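Local structure of 2,4-dihydroxyhept-2-ene-1,7-dioic acid aldolase (Kordia algicida OT-1, 6BDE) at residues His102-Val107 and Ala114-Phe119. The protein binds heme b and, as a heme nitric oxide/oxygen (H-NOX) protein, probably serves as a sensor of nitric oxide in signalling. The protein carries 1 engineered substitution. Sequence-based numbering, arbitrary orientation.
Sequences HIHVEV and AELPTF. With HEM (protoporphyrin IX containing Fe), chain B.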
loop_
_atom_site.group_PDB
_atom_site.type_symbol
_atom_site.label_atom_id
_atom_site.label_comp_id
_atom_site.label_asym_id
_atom_site.label_seq_id
_atom_site.Cartn_x
_atom_site.Cartn_y
_atom_site.Cartn_z
ATOM N N HIS A 102 -6.290 -3.422 -14.873
ATOM C CA HIS A 102 -7.106 -4.565 -14.479
ATOM C C HIS A 102 -7.431 -4.562 -12.991
ATOM O O HIS A 102 -8.605 -4.511 -12.613
ATOM C CB HIS A 102 -6.421 -5.885 -14.840
ATOM C CG HIS A 102 -7.194 -7.093 -14.410
ATOM N ND1 HIS A 102 -6.607 -8.168 -13.778
ATOM C CD2 HIS A 102 -8.511 -7.390 -14.512
ATOM C CE1 HIS A 102 -7.529 -9.078 -13.513
ATOM N NE2 HIS A 102 -8.692 -8.629 -13.949
ATOM N N ILE A 103 -6.400 -4.628 -12.144
ATOM C CA ILE A 103 -6.618 -4.824 -10.711
ATOM C C ILE A 103 -7.455 -3.686 -10.137
ATOM O O ILE A 103 -8.530 -3.907 -9.567
ATOM C CB ILE A 103 -5.277 -4.964 -9.972
ATOM C CG1 ILE A 103 -4.615 -6.299 -10.321
ATOM C CG2 ILE A 103 -5.485 -4.848 -8.471
ATOM C CD1 ILE A 103 -3.179 -6.404 -9.864
ATOM N N HIS A 104 -6.978 -2.450 -10.286
ATOM C CA HIS A 104 -7.706 -1.316 -9.737
ATOM C C HIS A 104 -8.956 -0.972 -10.538
ATOM O O HIS A 104 -9.791 -0.203 -10.048
ATOM C CB HIS A 104 -6.780 -0.101 -9.632
ATOM C CG HIS A 104 -5.915 -0.115 -8.409
ATOM N ND1 HIS A 104 -4.868 0.760 -8.223
ATOM C CD2 HIS A 104 -5.944 -0.905 -7.309
ATOM C CE1 HIS A 104 -4.287 0.511 -7.061
ATOM N NE2 HIS A 104 -4.923 -0.494 -6.487
ATOM N N VAL A 105 -9.111 -1.524 -11.744
ATOM C CA VAL A 105 -10.398 -1.447 -12.425
ATOM C C VAL A 105 -11.429 -2.298 -11.696
ATOM O O VAL A 105 -12.582 -1.888 -11.516
ATOM C CB VAL A 105 -10.252 -1.870 -13.899
ATOM C CG1 VAL A 105 -11.621 -2.016 -14.550
ATOM C CG2 VAL A 105 -9.400 -0.865 -14.661
ATOM N N GLU A 106 -11.027 -3.492 -11.252
ATOM C CA GLU A 106 -11.927 -4.342 -10.481
ATOM C C GLU A 106 -12.240 -3.727 -9.124
ATOM O O GLU A 106 -13.355 -3.876 -8.612
ATOM C CB GLU A 106 -11.313 -5.732 -10.309
ATOM C CG GLU A 106 -11.207 -6.527 -11.597
ATOM C CD GLU A 106 -12.540 -6.666 -12.301
ATOM O OE1 GLU A 106 -13.501 -7.147 -11.664
ATOM O OE2 GLU A 106 -12.629 -6.293 -13.489
ATOM N N VAL A 107 -11.267 -3.033 -8.528
ATOM C CA VAL A 107 -11.483 -2.402 -7.229
ATOM C C VAL A 107 -12.558 -1.326 -7.330
ATOM O O VAL A 107 -13.380 -1.161 -6.421
ATOM C CB VAL A 107 -10.160 -1.831 -6.688
ATOM C CG1 VAL A 107 -10.377 -1.167 -5.336
ATOM C CG2 VAL A 107 -9.114 -2.930 -6.588
ATOM N N ALA A 114 -14.075 4.425 -4.486
ATOM C CA ALA A 114 -12.656 4.241 -4.219
ATOM C C ALA A 114 -11.850 5.413 -4.759
ATOM O O ALA A 114 -12.157 5.969 -5.817
ATOM C CB ALA A 114 -12.159 2.935 -4.841
ATOM N N GLU A 115 -10.816 5.792 -4.015
ATOM C CA GLU A 115 -9.876 6.831 -4.423
ATOM C C GLU A 115 -8.517 6.156 -4.567
ATOM O O GLU A 115 -7.848 5.862 -3.570
ATOM C CB GLU A 115 -9.858 7.979 -3.418
ATOM C CG GLU A 115 -11.189 8.716 -3.342
ATOM C CD GLU A 115 -11.209 9.803 -2.287
ATOM O OE1 GLU A 115 -10.145 10.400 -2.025
ATOM O OE2 GLU A 115 -12.293 10.059 -1.720
ATOM N N LEU A 116 -8.121 5.903 -5.810
ATOM C CA LEU A 116 -6.985 5.059 -6.129
ATOM C C LEU A 116 -5.882 5.861 -6.810
ATOM O O LEU A 116 -6.151 6.897 -7.425
ATOM C CB LEU A 116 -7.423 3.908 -7.044
ATOM C CG LEU A 116 -8.532 3.020 -6.477
ATOM C CD1 LEU A 116 -9.218 2.239 -7.585
ATOM C CD2 LEU A 116 -7.971 2.081 -5.421
ATOM N N PRO A 117 -4.635 5.415 -6.713
ATOM C CA PRO A 117 -3.543 6.085 -7.420
ATOM C C PRO A 117 -3.538 5.676 -8.890
ATOM O O PRO A 117 -4.342 4.861 -9.338
ATOM C CB PRO A 117 -2.300 5.577 -6.691
ATOM C CG PRO A 117 -2.680 4.198 -6.271
ATOM C CD PRO A 117 -4.156 4.251 -5.944
ATOM N N THR A 118 -2.612 6.262 -9.639
ATOM C CA THR A 118 -2.380 5.890 -11.026
ATOM C C THR A 118 -0.986 5.297 -11.170
ATOM O O THR A 118 -0.025 5.791 -10.571
ATOM C CB THR A 118 -2.535 7.091 -11.966
ATOM O OG1 THR A 118 -1.849 8.224 -11.423
ATOM C CG2 THR A 118 -4.003 7.437 -12.143
ATOM N N PHE A 119 -0.888 4.222 -11.944
ATOM C CA PHE A 119 0.384 3.611 -12.301
ATOM C C PHE A 119 0.500 3.599 -13.816
ATOM O O PHE A 119 -0.393 3.096 -14.506
ATOM C CB PHE A 119 0.500 2.185 -11.750
ATOM C CG PHE A 119 0.815 2.121 -10.281
ATOM C CD1 PHE A 119 2.124 2.212 -9.833
ATOM C CD2 PHE A 119 -0.196 1.954 -9.349
ATOM C CE1 PHE A 119 2.417 2.146 -8.483
ATOM C CE2 PHE A 119 0.090 1.887 -7.997
ATOM C CZ PHE A 119 1.398 1.984 -7.563
HETATM C CHA HEM B . -5.498 1.970 -2.433
HETATM C CHB HEM B . -7.754 -2.877 -3.379
HETATM C CHC HEM B . -3.090 -4.604 -5.754
HETATM C CHD HEM B . -0.742 0.176 -4.584
HETATM C C1A HEM B . -6.297 0.484 -2.675
HETATM C C2A HEM B . -7.482 0.489 -1.903
HETATM C C3A HEM B . -8.033 -0.705 -2.142
HETATM C C4A HEM B . -7.138 -1.336 -3.028
HETATM C CMA HEM B . -9.343 -1.257 -1.583
HETATM C CAA HEM B . -8.030 1.612 -1.024
HETATM C CBA HEM B . -8.909 2.511 -1.899
HETATM C CGA HEM B . -9.608 3.584 -1.070
HETATM O O1A HEM B . -10.517 4.285 -1.591
HETATM O O2A HEM B . -9.283 3.772 0.131
HETATM C C1B HEM B . -6.473 -3.651 -4.086
HETATM C C2B HEM B . -6.539 -5.179 -4.273
HETATM C C3B HEM B . -5.308 -5.554 -4.888
HETATM C C4B HEM B . -4.558 -4.265 -5.054
HETATM C CMB HEM B . -7.699 -6.097 -3.886
HETATM C CAB HEM B . -4.846 -6.944 -5.312
HETATM C CBB HEM B . -5.564 -7.665 -6.149
HETATM C C1C HEM B . -2.203 -3.176 -5.426
HETATM C C2C HEM B . -0.820 -3.398 -5.604
HETATM C C3C HEM B . -0.248 -2.217 -5.314
HETATM C C4C HEM B . -1.324 -1.368 -4.989
HETATM C CMC HEM B . -0.129 -4.690 -6.033
HETATM C CAC HEM B . 1.235 -1.866 -5.344
HETATM C CBC HEM B . 1.720 -1.174 -6.352
HETATM C C1D HEM B . -2.079 0.881 -3.862
HETATM C C2D HEM B . -1.645 2.131 -3.135
HETATM C C3D HEM B . -2.837 2.644 -2.555
HETATM C C4D HEM B . -3.965 1.668 -2.955
HETATM C CMD HEM B . -0.244 2.732 -3.050
HETATM C CAD HEM B . -2.966 3.911 -1.709
HETATM C CBD HEM B . -3.863 4.939 -2.392
HETATM C CGD HEM B . -2.991 5.939 -3.143
HETATM O O1D HEM B . -1.769 5.689 -3.320
HETATM O O2D HEM B . -3.498 7.002 -3.585
HETATM N NA HEM B . -5.950 -0.675 -3.378
HETATM N NB HEM B . -5.142 -3.006 -4.520
HETATM N NC HEM B . -2.614 -1.919 -4.969
HETATM N ND HEM B . -3.497 0.438 -3.760
HETATM FE FE HEM B . -4.438 -1.116 -4.647
HETATM O O HOH W 1 -3.670 2.383 -10.222
#
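His104 and Leu116 meet beside the heme iron, at the proximal pocket of the H-NOX fold, where helix 99-110 supplies the axial histidine and the loop leading into strand 118-121 packs against it. His104 NE2 binds the iron of the heme at 2.0 Å. Leu116 lays CD2 over one face of the imidazole in a CH-pi contact, 4.1 Å from the ring centroid and only 9° off its normal; its other methyl, CD1, rests 3.5 Å from His104 O. The same CD2 also touches C1A of the porphyrin and, across the contact, CG1 of Val107, filling the angle between ring and macrocycle. With CG anti to the carbonyl carbon (chi1 -82°), His104 swings its ring off the helix toward the iron. A water in the imidazole plane helps to hold the ring's rotation from the far nitrogen: it accepts from His104 ND1 at 2.8 Å and donates to Pro117 O, which satisfies the second ring nitrogen. Pro117 brings CD to 3.9 Å from His104 CE1, while its ring packs on one heme propionate and on Tyr133. Phe119 sets CZ 3.4 Å from the heme vinyl carbon CBC, and its ring also meets that of Tyr133; an alanine here would probably leave a gap beside the vinyl group and let it turn more freely. At the other end of the loop, Glu115, salt-bridged to Arg44, gives its backbone N-H to the second propionate: N to O1A is 2.9 Å, and the bond is nearly straight at 172°.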